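Local coordinates for tail spike protein (Acinetobacter phage vB_AbaP_AS12, PDB 6EU4) that is a phage tailspike that probably recognises, and may depolymerise, the surface polysaccharide of its Acinetobacter baumannii host, at residues 163-168 with 262-267; 157-162 with 170-175; 216-221 with 238-243. One frame throughout, in Å; residues are numbered along the deposited sequence.

The three contacts sit on the same side of the chain's centre. Contact 3 is part of the parallel beta-helix: two strand pairs from neighbouring coils. Contacts 1 and 2 lie in excursions from it and share the small hairpin of strands 161-164 and 167-170. Contact 2 closes the base of that hairpin, and contact 1 packs its turn against the 262-267 loop. Their centres are 14 Å apart, and they touch where Ile164 CD1 meets Phe171 CZ at 3.8 Å. The centre of contact 3 lies 18 Å from that of contact 1 and 22 Å from that of contact 2. Contact 3 touches neither of them. Of the three, it is the one that reaches a second subunit.

Contact 1. Residues 163-168 with 262-267; sequences TINGKI and TAWTPN
The indole of Trp264 is the main flat group, and it presents its six-membered ring to the hairpin turn. At the ring edge, near its plane, lies the carbonyl oxygen of Ile164, with Ile164 O 3.3 Å from Trp264 CZ3. The same ring carbon meets Ile164 CG2 at 3.7 Å, the two side chains crossing at about a right angle. Asn165 CB and Lys167 CB approach the ring obliquely. Asn165 CB lies 3.8 Å from Trp264 CH2, and the Asn165 amide is turned 64° from the indole plane. Met169 and Val236 also touch this side chain.

Trp264 CG is anti to the backbone N (chi1 -167°), which carries the ring out to the turn. At its other end, NE1 is hydrogen-bonded to Asp237 OD2, outside the contact. The Trp264 backbone N bonds to Thr262 OG1 in an ST turn.

The partner is a type I' beta turn from Ile164 to Lys167, closing a two-stranded hairpin. Ile164 O accepts from Lys167 N within it, so this oxygen has a true hydrogen bond besides its place at the indole edge. The Lys167 chain bends at chi2 (-63°) and then runs extended across the Ala263 carbonyl, with Lys167 CD 3.4 Å from Ala263 O. Ala263 CB packs against Lys167 CB and Ile168 O.

Two waters carry the polar links. One accepts from Lys167 NZ at 3.0 Å and donates to Ala263 O at 2.9 Å. The other donates to Ile168 O and accepts from Ala263 N, the Ile168 O to water distance being 2.7 Å. The lysine charge therefore reaches the Ala263 carbonyl through water, and may polarise it. The contact is partly buried: packing at the indole and at Ala263, with water joining the polar groups at the Lys167 and Ala263 side.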
loop_
_atom_site.group_PDB
_atom_site.type_symbol
_atom_site.label_atom_id
_atom_site.label_comp_id
_atom_site.label_asym_id
_atom_site.label_seq_id
_atom_site.Cartn_x
_atom_site.Cartn_y
_atom_site.Cartn_z
ATOM N N THR A 163 23.459 -5.638 -32.628
ATOM C CA THR A 163 23.987 -6.159 -31.371
ATOM C C THR A 163 23.974 -5.057 -30.326
ATOM O O THR A 163 24.570 -3.993 -30.531
ATOM C CB THR A 163 25.403 -6.703 -31.543
ATOM O OG1 THR A 163 25.364 -7.803 -32.448
ATOM C CG2 THR A 163 25.982 -7.169 -30.205
ATOM N N ILE A 164 23.308 -5.331 -29.209
ATOM C CA ILE A 164 23.202 -4.422 -28.079
ATOM C C ILE A 164 23.660 -5.186 -26.846
ATOM O O ILE A 164 23.072 -6.221 -26.502
ATOM C CB ILE A 164 21.763 -3.917 -27.886
ATOM C CG1 ILE A 164 21.238 -3.273 -29.167
ATOM C CG2 ILE A 164 21.717 -2.946 -26.714
ATOM C CD1 ILE A 164 19.766 -2.785 -29.073
ATOM N N ASN A 165 24.703 -4.691 -26.189
ATOM C CA ASN A 165 25.215 -5.329 -24.976
ATOM C C ASN A 165 25.372 -6.842 -25.182
ATOM O O ASN A 165 24.935 -7.654 -24.368
ATOM C CB ASN A 165 24.297 -5.033 -23.798
ATOM C CG ASN A 165 24.879 -5.470 -22.456
ATOM O OD1 ASN A 165 26.084 -5.591 -22.297
ATOM N ND2 ASN A 165 23.993 -5.690 -21.472
ATOM N N GLY A 166 25.971 -7.213 -26.313
ATOM C CA GLY A 166 26.299 -8.600 -26.608
ATOM C C GLY A 166 25.176 -9.455 -27.154
ATOM O O GLY A 166 25.421 -10.633 -27.462
ATOM N N LYS A 167 23.974 -8.910 -27.321
ATOM C CA LYS A 167 22.813 -9.677 -27.771
ATOM C C LYS A 167 22.297 -9.115 -29.086
ATOM O O LYS A 167 22.157 -7.900 -29.246
ATOM C CB LYS A 167 21.674 -9.656 -26.732
ATOM C CG LYS A 167 22.093 -10.137 -25.349
ATOM C CD LYS A 167 22.527 -11.577 -25.372
ATOM C CE LYS A 167 22.770 -12.104 -23.964
ATOM N NZ LYS A 167 23.055 -13.570 -24.037
ATOM N N ILE A 168 21.988 -9.999 -30.024
ATOM C CA ILE A 168 21.491 -9.564 -31.321
ATOM C C ILE A 168 19.991 -9.347 -31.191
ATOM O O ILE A 168 19.246 -10.286 -30.895
ATOM C CB ILE A 168 21.817 -10.581 -32.419
ATOM C CG1 ILE A 168 23.331 -10.650 -32.574
ATOM C CG2 ILE A 168 21.147 -10.160 -33.732
ATOM C CD1 ILE A 168 23.850 -11.676 -33.598
ATOM N N THR A 262 13.277 -12.917 -27.115
ATOM C CA THR A 262 14.455 -12.321 -27.747
ATOM C C THR A 262 15.717 -12.896 -27.103
ATOM O O THR A 262 15.665 -13.650 -26.121
ATOM C CB THR A 262 14.476 -10.779 -27.643
ATOM O OG1 THR A 262 14.961 -10.371 -26.345
ATOM C CG2 THR A 262 13.094 -10.183 -27.898
ATOM N N ALA A 263 16.875 -12.509 -27.650
ATOM C CA ALA A 263 18.149 -12.938 -27.088
ATOM C C ALA A 263 18.462 -12.269 -25.755
ATOM O O ALA A 263 19.367 -12.717 -25.041
ATOM C CB ALA A 263 19.281 -12.632 -28.074
ATOM N N TRP A 264 17.761 -11.198 -25.413
ATOM C CA TRP A 264 18.038 -10.462 -24.183
ATOM C C TRP A 264 17.419 -11.178 -22.993
ATOM O O TRP A 264 16.255 -11.585 -23.042
ATOM C CB TRP A 264 17.462 -9.060 -24.302
ATOM C CG TRP A 264 17.884 -8.065 -23.298
ATOM C CD1 TRP A 264 17.381 -7.897 -22.030
ATOM C CD2 TRP A 264 18.864 -7.040 -23.482
ATOM N NE1 TRP A 264 17.997 -6.835 -21.424
ATOM C CE2 TRP A 264 18.912 -6.292 -22.289
ATOM C CE3 TRP A 264 19.704 -6.683 -24.542
ATOM C CZ2 TRP A 264 19.771 -5.214 -22.123
ATOM C CZ3 TRP A 264 20.559 -5.613 -24.378
ATOM C CH2 TRP A 264 20.586 -4.887 -23.173
ATOM N N THR A 265 18.184 -11.317 -21.923
ATOM C CA THR A 265 17.656 -11.950 -20.716
ATOM C C THR A 265 16.616 -11.068 -20.028
ATOM O O THR A 265 16.951 -9.949 -19.602
ATOM C CB THR A 265 18.804 -12.245 -19.764
ATOM O OG1 THR A 265 19.678 -13.210 -20.383
ATOM C CG2 THR A 265 18.288 -12.777 -18.444
ATOM N N PRO A 266 15.378 -11.539 -19.842
ATOM C CA PRO A 266 14.369 -10.721 -19.156
ATOM C C PRO A 266 14.788 -10.319 -17.754
ATOM O O PRO A 266 15.283 -11.126 -16.964
ATOM C CB PRO A 266 13.137 -11.630 -19.114
ATOM C CG PRO A 266 13.300 -12.511 -20.282
ATOM C CD PRO A 266 14.781 -12.770 -20.388
ATOM N N ASN A 267 14.548 -9.052 -17.446
ATOM C CA ASN A 267 14.756 -8.507 -16.112
ATOM C C ASN A 267 14.070 -7.158 -16.059
ATOM O O ASN A 267 14.132 -6.408 -17.029
ATOM C CB ASN A 267 16.247 -8.345 -15.792
ATOM C CG ASN A 267 16.488 -7.978 -14.344
ATOM O OD1 ASN A 267 16.967 -6.885 -14.026
ATOM N ND2 ASN A 267 16.126 -8.878 -13.455
HETATM O O HOH W 1 20.966 -15.093 -25.589
HETATM O O HOH W 2 16.804 -11.266 -30.296
#

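Contact 2. Residues 157-162 with 170-175; sequences LSLGNR and NFDVDA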
loop_
_atom_site.group_PDB
_atom_site.type_symbol
_atom_site.label_atom_id
_atom_site.label_comp_id
_atom_site.label_asym_id
_atom_site.label_seq_id
_atom_site.Cartn_x
_atom_site.Cartn_y
_atom_site.Cartn_z
ATOM N N LEU A 157 9.216 -2.268 -39.537
ATOM C CA LEU A 157 10.429 -1.525 -39.838
ATOM C C LEU A 157 11.369 -2.397 -40.669
ATOM O O LEU A 157 11.198 -3.614 -40.786
ATOM C CB LEU A 157 11.124 -1.078 -38.552
ATOM C CG LEU A 157 10.352 -0.103 -37.651
ATOM C CD1 LEU A 157 11.034 0.041 -36.293
ATOM C CD2 LEU A 157 10.255 1.241 -38.351
ATOM N N SER A 158 12.371 -1.754 -41.257
ATOM C CA SER A 158 13.354 -2.422 -42.104
ATOM C C SER A 158 14.767 -2.076 -41.644
ATOM O O SER A 158 15.626 -1.690 -42.435
ATOM C CB SER A 158 13.175 -2.021 -43.567
ATOM O OG SER A 158 11.854 -2.272 -44.011
ATOM N N LEU A 159 15.028 -2.212 -40.347
ATOM C CA LEU A 159 16.311 -1.801 -39.782
ATOM C C LEU A 159 17.275 -2.956 -39.555
ATOM O O LEU A 159 18.478 -2.711 -39.399
ATOM C CB LEU A 159 16.094 -1.068 -38.451
ATOM C CG LEU A 159 15.188 0.159 -38.578
ATOM C CD1 LEU A 159 14.839 0.731 -37.190
ATOM C CD2 LEU A 159 15.857 1.220 -39.458
ATOM N N GLY A 160 16.790 -4.186 -39.516
ATOM C CA GLY A 160 17.676 -5.337 -39.482
ATOM C C GLY A 160 18.228 -5.624 -38.092
ATOM O O GLY A 160 17.814 -5.047 -37.092
ATOM N N ASN A 161 19.208 -6.527 -38.058
ATOM C CA ASN A 161 19.770 -7.019 -36.805
ATOM C C ASN A 161 20.798 -6.053 -36.238
ATOM O O ASN A 161 21.624 -5.503 -36.975
ATOM C CB ASN A 161 20.448 -8.378 -37.027
ATOM C CG ASN A 161 19.456 -9.487 -37.306
ATOM O OD1 ASN A 161 18.409 -9.562 -36.678
ATOM N ND2 ASN A 161 19.783 -10.353 -38.255
ATOM N N ARG A 162 20.787 -5.904 -34.912
ATOM C CA ARG A 162 21.716 -5.025 -34.216
ATOM C C ARG A 162 22.149 -5.648 -32.892
ATOM O O ARG A 162 21.308 -6.103 -32.106
ATOM C CB ARG A 162 21.059 -3.666 -33.978
ATOM C CG ARG A 162 21.866 -2.719 -33.149
ATOM C CD ARG A 162 21.049 -1.466 -32.817
ATOM N NE ARG A 162 21.619 -0.771 -31.676
ATOM C CZ ARG A 162 21.030 0.245 -31.041
ATOM N NH1 ARG A 162 19.852 0.693 -31.447
ATOM N NH2 ARG A 162 21.629 0.811 -30.000
ATOM N N ASN A 170 16.384 -7.451 -32.915
ATOM C CA ASN A 170 15.769 -7.091 -34.180
ATOM C C ASN A 170 14.434 -6.443 -33.859
ATOM O O ASN A 170 13.637 -6.995 -33.099
ATOM C CB ASN A 170 15.597 -8.312 -35.077
ATOM C CG ASN A 170 15.111 -7.947 -36.477
ATOM O OD1 ASN A 170 14.046 -7.360 -36.630
ATOM N ND2 ASN A 170 15.897 -8.294 -37.493
ATOM N N PHE A 171 14.228 -5.243 -34.384
ATOM C CA PHE A 171 13.041 -4.467 -34.073
ATOM C C PHE A 171 12.015 -4.502 -35.208
ATOM O O PHE A 171 11.026 -3.750 -35.165
ATOM C CB PHE A 171 13.440 -3.035 -33.746
ATOM C CG PHE A 171 14.404 -2.928 -32.586
ATOM C CD1 PHE A 171 15.767 -3.068 -32.795
ATOM C CD2 PHE A 171 13.953 -2.673 -31.305
ATOM C CE1 PHE A 171 16.651 -2.978 -31.741
ATOM C CE2 PHE A 171 14.844 -2.577 -30.254
ATOM C CZ PHE A 171 16.184 -2.733 -30.476
ATOM N N ASP A 172 12.202 -5.387 -36.185
ATOM C CA ASP A 172 11.365 -5.415 -37.386
ATOM C C ASP A 172 10.140 -6.309 -37.155
ATOM O O ASP A 172 9.950 -7.351 -37.794
ATOM C CB ASP A 172 12.177 -5.890 -38.586
ATOM C CG ASP A 172 13.337 -4.936 -38.948
ATOM O OD1 ASP A 172 13.421 -3.820 -38.385
ATOM O OD2 ASP A 172 14.160 -5.303 -39.821
ATOM N N VAL A 173 9.314 -5.874 -36.215
ATOM C CA VAL A 173 8.081 -6.555 -35.844
ATOM C C VAL A 173 6.892 -5.734 -36.318
ATOM O O VAL A 173 7.000 -4.541 -36.620
ATOM C CB VAL A 173 7.986 -6.791 -34.319
ATOM C CG1 VAL A 173 9.183 -7.569 -33.821
ATOM C CG2 VAL A 173 7.892 -5.494 -33.572
ATOM N N ASP A 174 5.732 -6.391 -36.373
ATOM C CA ASP A 174 4.479 -5.709 -36.695
ATOM C C ASP A 174 3.970 -5.033 -35.424
ATOM O O ASP A 174 3.384 -5.684 -34.557
ATOM C CB ASP A 174 3.443 -6.686 -37.238
ATOM C CG ASP A 174 2.121 -5.998 -37.568
ATOM O OD1 ASP A 174 2.108 -4.750 -37.644
ATOM O OD2 ASP A 174 1.110 -6.702 -37.755
ATOM N N ALA A 175 4.219 -3.729 -35.323
ATOM C CA ALA A 175 3.847 -2.905 -34.186
ATOM C C ALA A 175 3.448 -1.532 -34.702
ATOM O O ALA A 175 3.721 -1.188 -35.854
ATOM C CB ALA A 175 4.997 -2.772 -33.190
HETATM O O HOH W 3 9.039 -2.831 -36.767
HETATM O O HOH W 4 15.432 -3.854 -36.462
#
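This contact closes the base of a beta hairpin, and an Asx turn at Asn170-Asp172 shapes the chain as it leaves the hairpin. The amides of Asn161 and Asn170 cross obliquely, with their planes 76° apart. Asn170 ND2 donates to Asn161 OD1 at 2.9 Å. The acceptor lies in the Asn170 amide plane, but the donor stands 56° above the carbonyl plane of Asn161. On its other side, Asn170 OD1 takes the backbone N of Asp172 at 2.7 Å, in the carbonyl plane. This is the Asx turn. With both ends bonded, the Asn170 amide is fixed in rotation.

Asp172 CG is anti to the carbonyl carbon, and the carboxylate faces the loop 157-160. Leu159 N gives to the syn lone pair of Asp172 OD1 at 3.0 Å. Gly160 N donates to Asp172 OD2 at 2.9 Å, from above the carboxylate plane. Two successive N-H groups thus hold the two oxygens, and the negative charge probably strengthens both bonds. Phe171 packs on Ile180, Val178 and Pro214.

A water at the Phe171 ring edge accepts from Phe171 N and donates to Gly160 O and to Asp172 OD1, the last at 2.8 Å.

Contact 3. Residues 216-221 with 238-243; sequences IALSTY and AWMCTW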
loop_
_atom_site.group_PDB
_atom_site.type_symbol
_atom_site.label_atom_id
_atom_site.label_comp_id
_atom_site.label_asym_id
_atom_site.label_seq_id
_atom_site.Cartn_x
_atom_site.Cartn_y
_atom_site.Cartn_z
ATOM N N ILE A 216 13.583 -0.458 -22.200
ATOM C CA ILE A 216 13.185 0.900 -21.825
ATOM C C ILE A 216 13.579 1.169 -20.383
ATOM O O ILE A 216 13.676 0.254 -19.556
ATOM C CB ILE A 216 11.666 1.158 -22.003
ATOM C CG1 ILE A 216 10.851 0.066 -21.309
ATOM C CG2 ILE A 216 11.318 1.255 -23.480
ATOM C CD1 ILE A 216 9.354 0.344 -21.261
ATOM N N ALA A 217 13.822 2.440 -20.088
ATOM C CA ALA A 217 14.211 2.818 -18.740
ATOM C C ALA A 217 13.881 4.278 -18.504
ATOM O O ALA A 217 13.836 5.085 -19.438
ATOM C CB ALA A 217 15.710 2.615 -18.500
ATOM N N LEU A 218 13.725 4.611 -17.230
ATOM C CA LEU A 218 13.796 5.995 -16.773
ATOM C C LEU A 218 12.806 6.893 -17.518
ATOM O O LEU A 218 13.164 7.956 -18.029
ATOM C CB LEU A 218 15.223 6.518 -16.924
ATOM C CG LEU A 218 16.278 5.746 -16.141
ATOM C CD1 LEU A 218 17.658 6.072 -16.710
ATOM C CD2 LEU A 218 16.232 6.061 -14.658
ATOM N N SER A 219 11.544 6.455 -17.583
ATOM C CA SER A 219 10.570 7.076 -18.478
ATOM C C SER A 219 9.220 7.188 -17.796
ATOM O O SER A 219 8.930 6.490 -16.814
ATOM C CB SER A 219 10.389 6.282 -19.772
ATOM O OG SER A 219 11.550 6.334 -20.581
ATOM N N THR A 220 8.376 8.060 -18.355
ATOM C CA THR A 220 6.987 8.158 -17.927
ATOM C C THR A 220 6.069 7.999 -19.132
ATOM O O THR A 220 6.306 8.587 -20.197
ATOM C CB THR A 220 6.662 9.482 -17.215
ATOM O OG1 THR A 220 6.875 10.583 -18.103
ATOM C CG2 THR A 220 7.530 9.665 -15.970
ATOM N N TYR A 221 5.026 7.203 -18.933
ATOM C CA TYR A 221 3.971 6.961 -19.909
ATOM C C TYR A 221 2.654 7.324 -19.230
ATOM O O TYR A 221 2.355 6.803 -18.149
ATOM C CB TYR A 221 3.969 5.491 -20.355
ATOM C CG TYR A 221 5.207 5.086 -21.123
ATOM C CD1 TYR A 221 6.363 4.695 -20.460
ATOM C CD2 TYR A 221 5.221 5.097 -22.516
ATOM C CE1 TYR A 221 7.511 4.327 -21.164
ATOM C CE2 TYR A 221 6.372 4.730 -23.234
ATOM C CZ TYR A 221 7.508 4.351 -22.558
ATOM O OH TYR A 221 8.642 3.996 -23.258
ATOM N N ALA A 238 12.505 -3.506 -18.655
ATOM C CA ALA A 238 12.056 -2.165 -18.318
ATOM C C ALA A 238 12.458 -1.886 -16.882
ATOM O O ALA A 238 12.255 -2.731 -16.000
ATOM C CB ALA A 238 10.530 -2.044 -18.485
ATOM N N TRP A 239 13.033 -0.718 -16.639
ATOM C CA TRP A 239 13.339 -0.352 -15.264
ATOM C C TRP A 239 13.119 1.133 -15.030
ATOM O O TRP A 239 13.322 1.967 -15.919
ATOM C CB TRP A 239 14.755 -0.778 -14.889
ATOM C CG TRP A 239 15.883 -0.275 -15.754
ATOM C CD1 TRP A 239 16.284 -0.768 -16.980
ATOM C CD2 TRP A 239 16.769 0.792 -15.443
ATOM N NE1 TRP A 239 17.371 -0.070 -17.431
ATOM C CE2 TRP A 239 17.687 0.897 -16.509
ATOM C CE3 TRP A 239 16.882 1.672 -14.356
ATOM C CZ2 TRP A 239 18.693 1.856 -16.530
ATOM C CZ3 TRP A 239 17.892 2.613 -14.375
ATOM C CH2 TRP A 239 18.785 2.692 -15.456
HETATM N N MSE A 240 12.659 1.451 -13.825
HETATM C CA MSE A 240 12.398 2.836 -13.461
HETATM C C MSE A 240 11.478 3.517 -14.477
HETATM O O MSE A 240 11.822 4.558 -15.056
HETATM C CB MSE A 240 13.709 3.618 -13.310
HETATM C CG MSE A 240 14.439 3.304 -12.040
HETATM SE SE MSE A 240 13.515 4.177 -10.522
HETATM C CE MSE A 240 14.448 3.255 -9.087
ATOM N N CYS A 241 10.287 2.939 -14.669
ATOM C CA CYS A 241 9.263 3.548 -15.508
ATOM C C CYS A 241 7.959 3.617 -14.737
ATOM O O CYS A 241 7.636 2.706 -13.963
ATOM C CB CYS A 241 9.030 2.777 -16.808
ATOM S SG CYS A 241 10.445 2.690 -17.926
ATOM N N THR A 242 7.224 4.709 -14.937
ATOM C CA THR A 242 5.877 4.826 -14.403
ATOM C C THR A 242 4.875 4.896 -15.541
ATOM O O THR A 242 5.158 5.423 -16.624
ATOM C CB THR A 242 5.712 6.050 -13.497
ATOM O OG1 THR A 242 5.861 7.241 -14.270
ATOM C CG2 THR A 242 6.740 6.041 -12.372
ATOM N N TRP A 243 3.701 4.331 -15.265
ATOM C CA TRP A 243 2.608 4.189 -16.217
ATOM C C TRP A 243 1.356 4.667 -15.502
ATOM O O TRP A 243 0.968 4.080 -14.488
ATOM C CB TRP A 243 2.433 2.729 -16.660
ATOM C CG TRP A 243 3.708 2.048 -17.152
ATOM C CD1 TRP A 243 4.711 1.543 -16.373
ATOM C CD2 TRP A 243 4.101 1.806 -18.512
ATOM N NE1 TRP A 243 5.704 1.012 -17.161
ATOM C CE2 TRP A 243 5.360 1.163 -18.476
ATOM C CE3 TRP A 243 3.519 2.070 -19.751
ATOM C CZ2 TRP A 243 6.040 0.791 -19.629
ATOM C CZ3 TRP A 243 4.197 1.686 -20.898
ATOM C CH2 TRP A 243 5.442 1.053 -20.824
HETATM O O HOH W 5 3.620 8.001 -15.696
#
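Two successive coils of a parallel beta-helix lie in exact register here, Ile216 beside Ala238 through Tyr221 beside Trp243. The stacking of matched side chains is characteristic of this fold. Tyr221 and Trp243 form an offset stack, pointing the same way, with the Tyr221 ring and the six-membered ring of Trp243 at 4.2 Å between centroids and 9° between planes. Tyr221 CB also sits 3.5 Å from Trp243 CE3. Ile216 reaches the indole edge tip to tip, with its CD1 3.7 Å from Trp243 CZ2.

At the corner, Ala217 CB makes a CH-pi contact over the face of Trp239, 3.4 Å from the centroid of the five-membered ring. Trp239 CG lies between the backbone N and the carbonyl carbon (chi1 56°), the crowded position, which lays the indole alongside Leu218 with one face on Ala217 CB. Leu218 CD1 is 3.8 Å from Trp239 CH2.

The backbone positions these side chains. Five N-H to C=O bonds join the coils, including Tyr221 N to Thr242 O at 2.9 Å. Both coils turn at the same place, at Leu218 and at Met240, present as selenomethionine. The strands on each side of the corner therefore stay paired.

Further out, Phe273 stacks on Trp243, and Gln271 OE1 bonds to Trp243 NE1. Tyr221 OH bonds to Tyr133 OH. Thr220 and Thr242 face the second subunit. Thr220 OG1 bonds within the chain to His192, and Thr242 OG1 bonds to Glu244 of the second subunit. Trp239 also meets Trp277 of that subunit, so the coil corner contributes to the trimer interface. A water donates to Tyr221 O at 3.0 Å and to Thr242 OG1 at 2.8 Å.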